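Putative acyl-CoA thioester hydrolase YbhC (Escherichia coli K-12, PDB 3GRH) is an outer-membrane lipoprotein of the pectinesterase family, a putative thioesterase that neither binds pectin nor has pectinesterase activity. Local coordinates at residues Gln29-Thr34 with Asp390-Asn395; Ile188-Ser193 with Arg245-Phe250; Asn212-Ser217 with His223-Leu228; Ala306-Pro311 with Ser326-Phe331. All coordinates share one frame; numbering follows the deposited sequence.

Interaction 1: residues Gln29-Thr34 with Asp390-Asn395; sequences QTAPGT and DEIQRN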
loop_
_atom_site.group_PDB
_atom_site.type_symbol
_atom_site.label_atom_id
_atom_site.label_comp_id
_atom_site.label_asym_id
_atom_site.label_seq_id
_atom_site.Cartn_x
_atom_site.Cartn_y
_atom_site.Cartn_z
ATOM N N GLN A 29 9.098 -16.945 -18.295
ATOM C CA GLN A 29 9.837 -16.953 -17.055
ATOM C C GLN A 29 9.923 -18.382 -16.516
ATOM O O GLN A 29 8.903 -19.045 -16.308
ATOM C CB GLN A 29 9.139 -16.059 -16.014
ATOM C CG GLN A 29 9.083 -14.624 -16.373
ATOM C CD GLN A 29 8.742 -13.760 -15.193
ATOM O OE1 GLN A 29 7.844 -14.118 -14.416
ATOM N NE2 GLN A 29 9.372 -12.585 -15.088
ATOM N N THR A 30 11.150 -18.867 -16.364
ATOM C CA THR A 30 11.397 -20.294 -16.028
ATOM C C THR A 30 12.233 -20.345 -14.772
ATOM O O THR A 30 13.209 -19.602 -14.670
ATOM C CB THR A 30 12.013 -21.131 -17.192
ATOM O OG1 THR A 30 13.430 -21.234 -17.066
ATOM C CG2 THR A 30 11.654 -20.588 -18.599
ATOM N N ALA A 31 11.772 -21.138 -13.802
ATOM C CA ALA A 31 12.453 -21.337 -12.542
ATOM C C ALA A 31 13.792 -22.084 -12.776
ATOM O O ALA A 31 13.883 -22.988 -13.608
ATOM C CB ALA A 31 11.597 -22.106 -11.592
ATOM N N PRO A 32 14.831 -21.770 -11.985
ATOM C CA PRO A 32 14.814 -20.903 -10.826
ATOM C C PRO A 32 15.108 -19.452 -11.050
ATOM O O PRO A 32 15.139 -18.714 -10.052
ATOM C CB PRO A 32 15.901 -21.513 -9.983
ATOM C CG PRO A 32 16.909 -21.879 -10.982
ATOM C CD PRO A 32 16.149 -22.390 -12.162
ATOM N N GLY A 33 15.323 -19.071 -12.308
ATOM C CA GLY A 33 15.658 -17.734 -12.725
ATOM C C GLY A 33 17.125 -17.501 -12.520
ATOM O O GLY A 33 17.981 -18.435 -12.622
ATOM N N THR A 34 17.451 -16.233 -12.287
ATOM C CA THR A 34 18.801 -15.823 -12.054
ATOM C C THR A 34 18.992 -15.175 -10.715
ATOM O O THR A 34 18.045 -14.870 -10.001
ATOM C CB THR A 34 19.231 -14.843 -13.135
ATOM O OG1 THR A 34 18.535 -13.625 -13.018
ATOM C CG2 THR A 34 18.957 -15.376 -14.463
ATOM N N ASP A 390 15.872 -34.002 -9.770
ATOM C CA ASP A 390 15.902 -32.735 -10.508
ATOM C C ASP A 390 14.819 -31.743 -10.117
ATOM O O ASP A 390 14.155 -31.179 -10.980
ATOM C CB ASP A 390 15.831 -33.016 -12.024
ATOM C CG ASP A 390 16.709 -34.181 -12.442
ATOM O OD1 ASP A 390 17.550 -34.596 -11.615
ATOM O OD2 ASP A 390 16.548 -34.705 -13.578
ATOM N N GLU A 391 14.676 -31.488 -8.820
ATOM C CA GLU A 391 13.656 -30.580 -8.322
ATOM C C GLU A 391 14.392 -29.418 -7.664
ATOM O O GLU A 391 15.355 -29.640 -6.940
ATOM C CB GLU A 391 12.723 -31.337 -7.362
ATOM C CG GLU A 391 11.898 -32.432 -8.085
ATOM C CD GLU A 391 11.663 -33.718 -7.262
ATOM O OE1 GLU A 391 11.530 -33.630 -6.019
ATOM O OE2 GLU A 391 11.596 -34.819 -7.859
ATOM N N ILE A 392 13.982 -28.193 -7.972
ATOM C CA ILE A 392 14.626 -27.011 -7.383
ATOM C C ILE A 392 14.336 -27.041 -5.922
ATOM O O ILE A 392 13.187 -27.325 -5.520
ATOM C CB ILE A 392 14.068 -25.706 -7.988
ATOM C CG1 ILE A 392 14.557 -25.587 -9.436
ATOM C CG2 ILE A 392 14.453 -24.446 -7.130
ATOM C CD1 ILE A 392 13.644 -24.771 -10.351
ATOM N N GLN A 393 15.388 -26.805 -5.144
ATOM C CA GLN A 393 15.311 -26.690 -3.710
ATOM C C GLN A 393 15.892 -25.375 -3.218
ATOM O O GLN A 393 17.052 -25.053 -3.466
ATOM C CB GLN A 393 16.067 -27.828 -3.070
ATOM C CG GLN A 393 15.237 -29.016 -2.722
ATOM C CD GLN A 393 16.106 -30.148 -2.242
ATOM O OE1 GLN A 393 17.261 -29.927 -1.863
ATOM N NE2 GLN A 393 15.577 -31.370 -2.266
ATOM N N ARG A 394 15.101 -24.617 -2.478
ATOM C CA ARG A 394 15.687 -23.521 -1.732
ATOM C C ARG A 394 14.769 -23.124 -0.618
ATOM O O ARG A 394 13.578 -23.371 -0.688
ATOM C CB ARG A 394 16.082 -22.371 -2.651
ATOM C CG ARG A 394 14.989 -22.050 -3.573
ATOM C CD ARG A 394 15.202 -20.876 -4.532
ATOM N NE ARG A 394 14.108 -21.043 -5.487
ATOM C CZ ARG A 394 13.982 -20.460 -6.670
ATOM N NH1 ARG A 394 14.786 -19.515 -7.078
ATOM N NH2 ARG A 394 12.994 -20.813 -7.458
ATOM N N ASN A 395 15.346 -22.622 0.448
ATOM C CA ASN A 395 14.548 -22.120 1.559
ATOM C C ASN A 395 14.112 -20.707 1.205
ATOM O O ASN A 395 14.935 -19.759 1.152
ATOM C CB ASN A 395 15.384 -22.140 2.820
ATOM C CG ASN A 395 14.709 -21.485 4.019
ATOM O OD1 ASN A 395 13.592 -20.987 3.954
ATOM N ND2 ASN A 395 15.470 -21.445 5.158
#
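Ala31 and Pro32 of the N-terminal loop meet Ile392 and Arg394 on and just beyond the second strand of the antiparallel hairpin 385-387/391-393, a surface appendage near the C-terminal end of the beta-helix. Ala31 comes first: its CB lies 3.6 Å from CD1 of Ile392. With CG1 of Ile392 anti to its own carbonyl carbon (chi1 -71°), CD1 reaches across to the loop and ends against the cis peptide bond between Ala31 and Pro32, 3.6 Å from the Pro32 N atom. The proline ring touches the same methyl with CD, 3.9 Å from CD1 of Ile392. Pro32 then turns from apolar to polar contact. The side chain of Arg394, extended from CG to NE, brings its guanidinium to the proline so that Pro32 CB lies over one face. NH1 bonds the backbone O of Asn382, while NH2 forms a salt bridge with Glu44 and bonds the carbonyl of Ile39, so several partners fix the rotation of the flat group. Arg394 NH1 further donates to Pro32 O at 3.1 Å with an N-H...O angle of 155°; the donor lies in the carbonyl plane, on a lone pair.

Interaction 2: residues Ile188-Ser193 with Arg245-Phe250; sequences IGVLCS and RQNTFF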
loop_
_atom_site.group_PDB
_atom_site.type_symbol
_atom_site.label_atom_id
_atom_site.label_comp_id
_atom_site.label_asym_id
_atom_site.label_seq_id
_atom_site.Cartn_x
_atom_site.Cartn_y
_atom_site.Cartn_z
ATOM N N ILE A 188 9.192 16.092 10.483
ATOM C CA ILE A 188 8.117 15.291 11.044
ATOM C C ILE A 188 8.231 13.792 10.728
ATOM O O ILE A 188 7.728 12.944 11.500
ATOM C CB ILE A 188 6.772 15.906 10.576
ATOM C CG1 ILE A 188 5.622 15.476 11.479
ATOM C CG2 ILE A 188 6.540 15.657 9.096
ATOM C CD1 ILE A 188 5.470 16.374 12.643
ATOM N N GLY A 189 8.815 13.441 9.586
ATOM C CA GLY A 189 9.009 12.047 9.188
ATOM C C GLY A 189 7.948 11.407 8.329
ATOM O O GLY A 189 6.812 11.875 8.306
ATOM N N VAL A 190 8.300 10.321 7.648
ATOM C CA VAL A 190 7.362 9.675 6.696
ATOM C C VAL A 190 6.101 9.223 7.397
ATOM O O VAL A 190 4.977 9.302 6.812
ATOM C CB VAL A 190 8.055 8.512 5.957
ATOM C CG1 VAL A 190 8.562 7.461 6.916
ATOM C CG2 VAL A 190 7.151 7.858 4.859
ATOM N N LEU A 191 6.223 8.690 8.605
ATOM C CA LEU A 191 5.061 8.147 9.326
ATOM C C LEU A 191 4.067 9.230 9.799
ATOM O O LEU A 191 3.064 8.890 10.457
ATOM C CB LEU A 191 5.502 7.287 10.534
ATOM C CG LEU A 191 6.162 5.957 10.148
ATOM C CD1 LEU A 191 6.233 5.037 11.310
ATOM C CD2 LEU A 191 5.386 5.223 9.034
ATOM N N CYS A 192 4.330 10.493 9.517
ATOM C CA CYS A 192 3.389 11.553 9.760
ATOM C C CYS A 192 3.012 12.270 8.502
ATOM O O CYS A 192 2.298 13.276 8.560
ATOM C CB CYS A 192 3.994 12.583 10.661
ATOM S SG CYS A 192 4.418 11.900 12.305
ATOM N N SER A 193 3.490 11.833 7.350
ATOM C CA SER A 193 3.239 12.592 6.113
ATOM C C SER A 193 1.980 12.157 5.385
ATOM O O SER A 193 1.706 12.645 4.338
ATOM C CB SER A 193 4.433 12.440 5.123
ATOM O OG SER A 193 4.490 11.089 4.635
ATOM N N ARG A 245 4.183 10.304 -5.313
ATOM C CA ARG A 245 5.529 10.222 -5.914
ATOM C C ARG A 245 6.314 9.285 -5.014
ATOM O O ARG A 245 6.248 8.086 -5.205
ATOM C CB ARG A 245 6.169 11.535 -6.100
ATOM C CG ARG A 245 5.454 12.442 -7.044
ATOM C CD ARG A 245 5.543 12.046 -8.427
ATOM N NE ARG A 245 4.812 13.021 -9.270
ATOM C CZ ARG A 245 3.600 12.824 -9.787
ATOM N NH1 ARG A 245 2.919 11.712 -9.589
ATOM N NH2 ARG A 245 3.055 13.769 -10.596
ATOM N N GLN A 246 6.940 9.787 -3.945
ATOM C CA GLN A 246 7.678 8.886 -3.024
ATOM C C GLN A 246 6.818 8.424 -1.883
ATOM O O GLN A 246 6.225 9.203 -1.210
ATOM C CB GLN A 246 8.950 9.577 -2.510
ATOM C CG GLN A 246 9.868 8.723 -1.772
ATOM C CD GLN A 246 11.001 9.435 -1.154
ATOM O OE1 GLN A 246 11.530 10.347 -1.752
ATOM N NE2 GLN A 246 11.354 9.068 0.107
ATOM N N ASN A 247 6.733 7.110 -1.710
ATOM C CA ASN A 247 6.007 6.442 -0.627
ATOM C C ASN A 247 4.494 6.695 -0.718
ATOM O O ASN A 247 3.827 6.834 0.329
ATOM C CB ASN A 247 6.500 6.898 0.743
ATOM C CG ASN A 247 7.932 6.541 1.030
ATOM O OD1 ASN A 247 8.763 7.454 1.241
ATOM N ND2 ASN A 247 8.252 5.248 1.051
ATOM N N THR A 248 3.890 6.574 -1.905
ATOM C CA THR A 248 2.496 6.756 -2.088
ATOM C C THR A 248 1.540 5.985 -1.167
ATOM O O THR A 248 0.654 6.591 -0.579
ATOM C CB THR A 248 2.195 6.405 -3.535
ATOM O OG1 THR A 248 2.971 7.255 -4.394
ATOM C CG2 THR A 248 0.755 6.605 -3.812
ATOM N N PHE A 249 1.760 4.688 -1.046
ATOM C CA PHE A 249 0.923 3.808 -0.250
ATOM C C PHE A 249 1.826 3.162 0.802
ATOM O O PHE A 249 2.817 2.558 0.441
ATOM C CB PHE A 249 0.285 2.806 -1.185
ATOM C CG PHE A 249 -0.650 1.834 -0.487
ATOM C CD1 PHE A 249 -1.552 2.245 0.512
ATOM C CD2 PHE A 249 -0.679 0.531 -0.856
ATOM C CE1 PHE A 249 -2.434 1.339 1.083
ATOM C CE2 PHE A 249 -1.548 -0.373 -0.250
ATOM C CZ PHE A 249 -2.406 0.024 0.680
ATOM N N PHE A 250 1.468 3.292 2.096
ATOM C CA PHE A 250 2.297 2.807 3.184
ATOM C C PHE A 250 1.425 1.943 4.070
ATOM O O PHE A 250 0.373 2.383 4.517
ATOM C CB PHE A 250 2.839 3.971 3.991
ATOM C CG PHE A 250 4.184 3.694 4.592
ATOM C CD1 PHE A 250 5.293 4.311 4.093
ATOM C CD2 PHE A 250 4.362 2.689 5.511
ATOM C CE1 PHE A 250 6.572 4.019 4.586
ATOM C CE2 PHE A 250 5.615 2.374 6.025
ATOM C CZ PHE A 250 6.720 3.040 5.578
#
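Val190 and Asn247 face each other with CA atoms 8.1 Å apart, one in the 3-10 turn 190-192 and the other in the loop leading into strand 249-251, and no hydrogen bond joins the two segments. Val190 sends CG2, anti to its backbone N, into the angle between two flat groups: it lies obliquely 3.9 Å from CE1 of Phe250 and 4.0 Å from OD1 of Asn247. Leu191 comes in on the same side of the ring plane, its CD2 over the face, 4.1 Å above and offset toward the rim. These groups belong to a loop laid against the parallel beta-helix of the pectinesterase family, and Cys192, which follows, is held by a disulfide to Cys180. Asn247 has its side chain about 4 Å from that of Asp280, the predicted nucleophile. Its OD1 accepts from NE2 of Gln246 at 3.3 Å, the donor tilted 32° from the carbonyl plane, while ND2 donates to OG of Ser283. With an alanine in place of Asn247, Ser283 OG would probably lose this donor, Gln246 NE2 would keep Asn222 but lose OD1, and a gap would open beside Val190 CG2. Ser193 OG and Ser193 N both donate to Val190 O.

Interaction 3: residues Asn212-Ser217 with His223-Leu228; sequences NTLGDS and HPAVAL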
loop_
_atom_site.group_PDB
_atom_site.type_symbol
_atom_site.label_atom_id
_atom_site.label_comp_id
_atom_site.label_asym_id
_atom_site.label_seq_id
_atom_site.Cartn_x
_atom_site.Cartn_y
_atom_site.Cartn_z
ATOM N N ASN A 212 -1.381 12.672 -2.240
ATOM C CA ASN A 212 -0.459 13.632 -1.612
ATOM C C ASN A 212 0.036 14.550 -2.717
ATOM O O ASN A 212 0.717 14.105 -3.619
ATOM C CB ASN A 212 0.644 12.963 -0.815
ATOM C CG ASN A 212 1.369 13.908 0.052
ATOM O OD1 ASN A 212 1.695 14.998 -0.420
ATOM N ND2 ASN A 212 1.746 13.498 1.280
ATOM N N THR A 213 -0.455 15.764 -2.638
ATOM C CA THR A 213 -0.378 16.706 -3.759
ATOM C C THR A 213 0.994 17.411 -3.751
ATOM O O THR A 213 1.233 18.330 -4.581
ATOM C CB THR A 213 -1.521 17.694 -3.689
ATOM O OG1 THR A 213 -1.548 18.347 -2.409
ATOM C CG2 THR A 213 -2.875 17.010 -3.811
ATOM N N LEU A 214 1.942 16.984 -2.941
ATOM C CA LEU A 214 3.320 17.536 -3.036
ATOM C C LEU A 214 3.882 17.406 -4.467
ATOM O O LEU A 214 4.418 18.379 -5.052
ATOM C CB LEU A 214 4.226 16.843 -2.041
ATOM C CG LEU A 214 5.588 17.417 -1.752
ATOM C CD1 LEU A 214 5.440 18.700 -0.877
ATOM C CD2 LEU A 214 6.488 16.387 -1.066
ATOM N N GLY A 215 3.642 16.270 -5.083
ATOM C CA GLY A 215 3.873 16.114 -6.481
ATOM C C GLY A 215 5.205 16.578 -6.956
ATOM O O GLY A 215 6.237 16.180 -6.409
ATOM N N ASP A 216 5.191 17.388 -8.021
ATOM C CA ASP A 216 6.446 17.835 -8.626
ATOM C C ASP A 216 6.902 19.217 -8.110
ATOM O O ASP A 216 7.729 19.948 -8.749
ATOM C CB ASP A 216 6.312 17.780 -10.142
ATOM C CG ASP A 216 5.805 16.410 -10.674
ATOM O OD1 ASP A 216 6.295 15.307 -10.261
ATOM O OD2 ASP A 216 4.894 16.439 -11.545
ATOM N N SER A 217 6.447 19.587 -6.919
ATOM C CA SER A 217 6.830 20.831 -6.299
ATOM C C SER A 217 8.184 20.744 -5.624
ATOM O O SER A 217 8.751 21.751 -5.176
ATOM C CB SER A 217 5.773 21.338 -5.303
ATOM O OG SER A 217 5.755 20.566 -4.129
ATOM N N HIS A 223 11.875 12.855 -0.378
ATOM C CA HIS A 223 10.701 13.601 -0.051
ATOM C C HIS A 223 9.527 12.694 0.177
ATOM O O HIS A 223 8.647 12.651 -0.661
ATOM C CB HIS A 223 10.389 14.554 -1.198
ATOM C CG HIS A 223 11.408 15.641 -1.339
ATOM N ND1 HIS A 223 11.541 16.634 -0.402
ATOM C CD2 HIS A 223 12.319 15.894 -2.304
ATOM C CE1 HIS A 223 12.524 17.454 -0.779
ATOM N NE2 HIS A 223 13.016 17.019 -1.931
ATOM N N PRO A 224 9.533 11.973 1.296
ATOM C CA PRO A 224 8.426 11.043 1.584
ATOM C C PRO A 224 7.139 11.834 1.656
ATOM O O PRO A 224 7.024 12.813 2.380
ATOM C CB PRO A 224 8.805 10.455 2.932
ATOM C CG PRO A 224 10.208 10.850 3.132
ATOM C CD PRO A 224 10.469 12.075 2.425
ATOM N N ALA A 225 6.112 11.383 0.969
ATOM C CA ALA A 225 4.873 12.055 0.982
ATOM C C ALA A 225 3.741 11.038 0.737
ATOM O O ALA A 225 3.216 10.879 -0.396
ATOM C CB ALA A 225 4.905 13.119 -0.059
ATOM N N VAL A 226 3.325 10.442 1.839
ATOM C CA VAL A 226 2.353 9.374 1.772
ATOM C C VAL A 226 0.986 9.901 1.427
ATOM O O VAL A 226 0.527 10.903 1.989
ATOM C CB VAL A 226 2.328 8.603 3.138
ATOM C CG1 VAL A 226 1.258 7.512 3.093
ATOM C CG2 VAL A 226 3.698 8.045 3.489
ATOM N N ALA A 227 0.312 9.208 0.507
ATOM C CA ALA A 227 -1.062 9.470 0.170
ATOM C C ALA A 227 -1.958 8.732 1.153
ATOM O O ALA A 227 -2.721 9.319 1.826
ATOM C CB ALA A 227 -1.358 9.064 -1.231
ATOM N N LEU A 228 -1.843 7.406 1.201
ATOM C CA LEU A 228 -2.718 6.543 2.040
ATOM C C LEU A 228 -1.801 5.726 2.917
ATOM O O LEU A 228 -0.994 4.999 2.427
ATOM C CB LEU A 228 -3.512 5.622 1.169
ATOM C CG LEU A 228 -4.405 4.662 1.920
ATOM C CD1 LEU A 228 -5.346 5.242 2.943
ATOM C CD2 LEU A 228 -5.209 3.918 0.819
#
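Asn212 fills the tight end of this contact, its amide laid against the backbone of Ala225 and Val226. With CG anti to the backbone N (chi1 -167°), the amide points across the loop, and ND2 donates to Val226 O at 3.0 Å along a nearly straight path (166°). The acceptor lies in the amide plane of Asn212, yet the donor stands well above the carbonyl plane of Val226, 58° out of it. ND2 also bonds Leu148 O. The other end of the amide, OD1, accepts from Leu214 N at 3.2 Å, forming an Asx turn that starts the loop as strand 208-212 ends. Thus both ends of a buried amide are satisfied and its flip is fixed. Ala225 CB packs over one amide face, 3.6 Å from Asn212 CG.

Toward the other end packing thins. Leu214 CD2 reaches Ala225 CB at 3.8 Å but approaches His223 CB only at 4.3 Å, and beyond it the chain swings out to exposed Asp216 and Ser217. The imidazole of His223 bonds Asp219 and Asp149. Both segments belong to the turn of the beta-helix between strands 208-212 and 228-230: Ala227 touches Ile242 of strand 240-243, while Val226 packs on Phe250 of strand 249-251.

Interaction 4: residues Ala306-Pro311 with Ser326-Phe331; sequences AYVFAP and SRFNAF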
loop_
_atom_site.group_PDB
_atom_site.type_symbol
_atom_site.label_atom_id
_atom_site.label_comp_id
_atom_site.label_asym_id
_atom_site.label_seq_id
_atom_site.Cartn_x
_atom_site.Cartn_y
_atom_site.Cartn_z
ATOM N N ALA A 306 13.430 4.509 -9.641
ATOM C CA ALA A 306 12.048 4.242 -9.345
ATOM C C ALA A 306 11.966 2.835 -8.884
ATOM O O ALA A 306 12.659 2.008 -9.385
ATOM C CB ALA A 306 11.199 4.367 -10.602
ATOM N N TYR A 307 11.133 2.576 -7.894
ATOM C CA TYR A 307 10.996 1.261 -7.263
ATOM C C TYR A 307 9.557 1.052 -6.869
ATOM O O TYR A 307 9.078 1.817 -6.068
ATOM C CB TYR A 307 11.844 1.102 -5.991
ATOM C CG TYR A 307 13.232 1.679 -6.075
ATOM C CD1 TYR A 307 14.288 0.979 -6.646
ATOM C CD2 TYR A 307 13.441 2.980 -5.656
ATOM C CE1 TYR A 307 15.546 1.590 -6.738
ATOM C CE2 TYR A 307 14.698 3.584 -5.801
ATOM C CZ TYR A 307 15.716 2.865 -6.324
ATOM O OH TYR A 307 16.996 3.458 -6.400
ATOM N N VAL A 308 8.884 0.023 -7.371
ATOM C CA VAL A 308 7.507 -0.123 -7.097
ATOM C C VAL A 308 7.246 -0.558 -5.676
ATOM O O VAL A 308 6.498 0.052 -4.941
ATOM C CB VAL A 308 6.800 -1.057 -8.072
ATOM C CG1 VAL A 308 5.296 -1.162 -7.748
ATOM C CG2 VAL A 308 7.061 -0.528 -9.514
ATOM N N PHE A 309 7.882 -1.667 -5.261
ATOM C CA PHE A 309 7.616 -2.252 -3.954
ATOM C C PHE A 309 8.782 -2.133 -3.002
ATOM O O PHE A 309 9.930 -2.436 -3.365
ATOM C CB PHE A 309 7.307 -3.756 -4.123
ATOM C CG PHE A 309 6.064 -4.036 -4.844
ATOM C CD1 PHE A 309 4.822 -3.789 -4.277
ATOM C CD2 PHE A 309 6.144 -4.577 -6.085
ATOM C CE1 PHE A 309 3.680 -3.986 -5.020
ATOM C CE2 PHE A 309 5.002 -4.858 -6.789
ATOM C CZ PHE A 309 3.785 -4.544 -6.255
ATOM N N ALA A 310 8.508 -1.695 -1.762
ATOM C CA ALA A 310 9.523 -1.605 -0.703
ATOM C C ALA A 310 9.002 -2.185 0.585
ATOM O O ALA A 310 8.623 -1.456 1.530
ATOM C CB ALA A 310 9.887 -0.132 -0.495
ATOM N N PRO A 311 8.880 -3.495 0.610
ATOM C CA PRO A 311 8.401 -4.188 1.770
ATOM C C PRO A 311 9.437 -4.145 2.936
ATOM O O PRO A 311 10.684 -4.262 2.722
ATOM C CB PRO A 311 8.200 -5.601 1.254
ATOM C CG PRO A 311 9.018 -5.734 0.119
ATOM C CD PRO A 311 9.240 -4.407 -0.476
ATOM N N SER A 326 -1.982 -8.271 -12.111
ATOM C CA SER A 326 -1.814 -6.826 -12.048
ATOM C C SER A 326 -0.973 -6.381 -13.295
ATOM O O SER A 326 -0.648 -7.185 -14.150
ATOM C CB SER A 326 -1.232 -6.470 -10.705
ATOM O OG SER A 326 -2.260 -6.593 -9.693
ATOM N N ARG A 327 -0.862 -5.063 -13.462
ATOM C CA ARG A 327 -0.282 -4.409 -14.641
ATOM C C ARG A 327 0.732 -3.406 -14.118
ATOM O O ARG A 327 0.472 -2.682 -13.199
ATOM C CB ARG A 327 -1.344 -3.734 -15.505
ATOM C CG ARG A 327 -2.228 -4.700 -16.121
ATOM C CD ARG A 327 -3.269 -3.951 -16.956
ATOM N NE ARG A 327 -4.274 -3.310 -16.115
ATOM C CZ ARG A 327 -4.881 -2.148 -16.375
ATOM N NH1 ARG A 327 -4.581 -1.448 -17.451
ATOM N NH2 ARG A 327 -5.823 -1.699 -15.559
ATOM N N PHE A 328 1.919 -3.417 -14.681
ATOM C CA PHE A 328 2.999 -2.545 -14.271
ATOM C C PHE A 328 3.514 -1.752 -15.485
ATOM O O PHE A 328 3.843 -2.326 -16.497
ATOM C CB PHE A 328 4.175 -3.370 -13.723
ATOM C CG PHE A 328 3.853 -4.115 -12.463
ATOM C CD1 PHE A 328 4.091 -3.578 -11.241
ATOM C CD2 PHE A 328 3.209 -5.309 -12.502
ATOM C CE1 PHE A 328 3.737 -4.216 -10.058
ATOM C CE2 PHE A 328 2.880 -5.935 -11.311
ATOM C CZ PHE A 328 3.140 -5.435 -10.118
ATOM N N ASN A 329 3.481 -0.446 -15.405
ATOM C CA ASN A 329 3.871 0.439 -16.511
ATOM C C ASN A 329 4.848 1.489 -16.047
ATOM O O ASN A 329 4.639 2.122 -15.041
ATOM C CB ASN A 329 2.611 1.074 -17.060
ATOM C CG ASN A 329 1.687 0.075 -17.757
ATOM O OD1 ASN A 329 2.157 -0.649 -18.634
ATOM N ND2 ASN A 329 0.392 0.041 -17.401
ATOM N N ALA A 330 5.914 1.701 -16.796
ATOM C CA ALA A 330 6.880 2.786 -16.461
ATOM C C ALA A 330 7.274 3.587 -17.689
ATOM O O ALA A 330 7.366 3.020 -18.742
ATOM C CB ALA A 330 8.093 2.202 -15.844
ATOM N N PHE A 331 7.472 4.890 -17.510
ATOM C CA PHE A 331 7.840 5.806 -18.639
ATOM C C PHE A 331 9.257 5.585 -19.213
ATOM O O PHE A 331 9.404 4.883 -20.206
ATOM C CB PHE A 331 7.648 7.286 -18.240
ATOM C CG PHE A 331 6.216 7.661 -18.017
ATOM C CD1 PHE A 331 5.664 7.554 -16.765
ATOM C CD2 PHE A 331 5.401 8.049 -19.072
ATOM C CE1 PHE A 331 4.331 7.866 -16.540
ATOM C CE2 PHE A 331 4.055 8.352 -18.854
ATOM C CZ PHE A 331 3.529 8.270 -17.592
#
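Phe309 and Phe328 meet rim to rim, neither ring lying over the face of the other. Their planes are inclined at 67° and their centroids lie 5.9 Å apart, while the closest atoms, Phe309 CE2 and Phe328 CE1, come to 3.6 Å. CZ of each ring lies in the plane of the other, at its edge, so the pair presents C-H rims rather than a T-shaped stack. Both phenylalanines set CG anti to the carbonyl carbon (chi1 -66° for Phe309 and -65° for Phe328), which sends the rings from their two strands toward one another.

Val308 wedges in beside them. Its CG1, anti to the backbone N, sits over the centre of the Phe309 ring, 3.8 Å above the plane, and also lies at the edge of the Phe328 ring, 4.1 Å from CE1. One methyl thus supports a face of one aromatic and the rim of the other. The packing is apolar, with no hydrogen bond between the segments. Phe295 extends the cluster, stacked with Phe328 and edge-to-face with Phe309, and Ala323 and Ile354 touch both rings. Replacing Phe309 by an alanine would probably open a gap beside Val308 CG1 and leave the rim of Phe328 without its aromatic neighbour.

The chain turns a corner at Val308, and Phe309 beyond it meets Phe328 in the buried interior. Such inward packing of aromatic and aliphatic residues from successive coils is typical of the interior of a right-handed parallel beta-helix, here the pectinesterase fold, with Phe309 about 8 Å, side chain to side chain, from the predicted nucleophile Asp280.

In the fold
Interactions 3 and 4 lie in the pectinesterase beta-helix and interaction 2 joins a loop to it, whereas interaction 1 ties the N-terminal loop to a hairpin near the C-terminus and so brackets the others along the sequence. Interaction 3 falls between the two segments of interaction 2; their centres are about 7 Å apart and they touch, with probable hydrogen bonds from Ala227 N to Thr248 O and from His223 N to Gln246 OE1. Interaction 4 follows, its centre about 17 Å from each of theirs. Interaction 1 is remote, its centre about 24 Å from interaction 4. Parallel strands 249-251 and 307-311, of interactions 2 and 4, flank strand 283-284, and both contacts approach the predicted nucleophile Asp280.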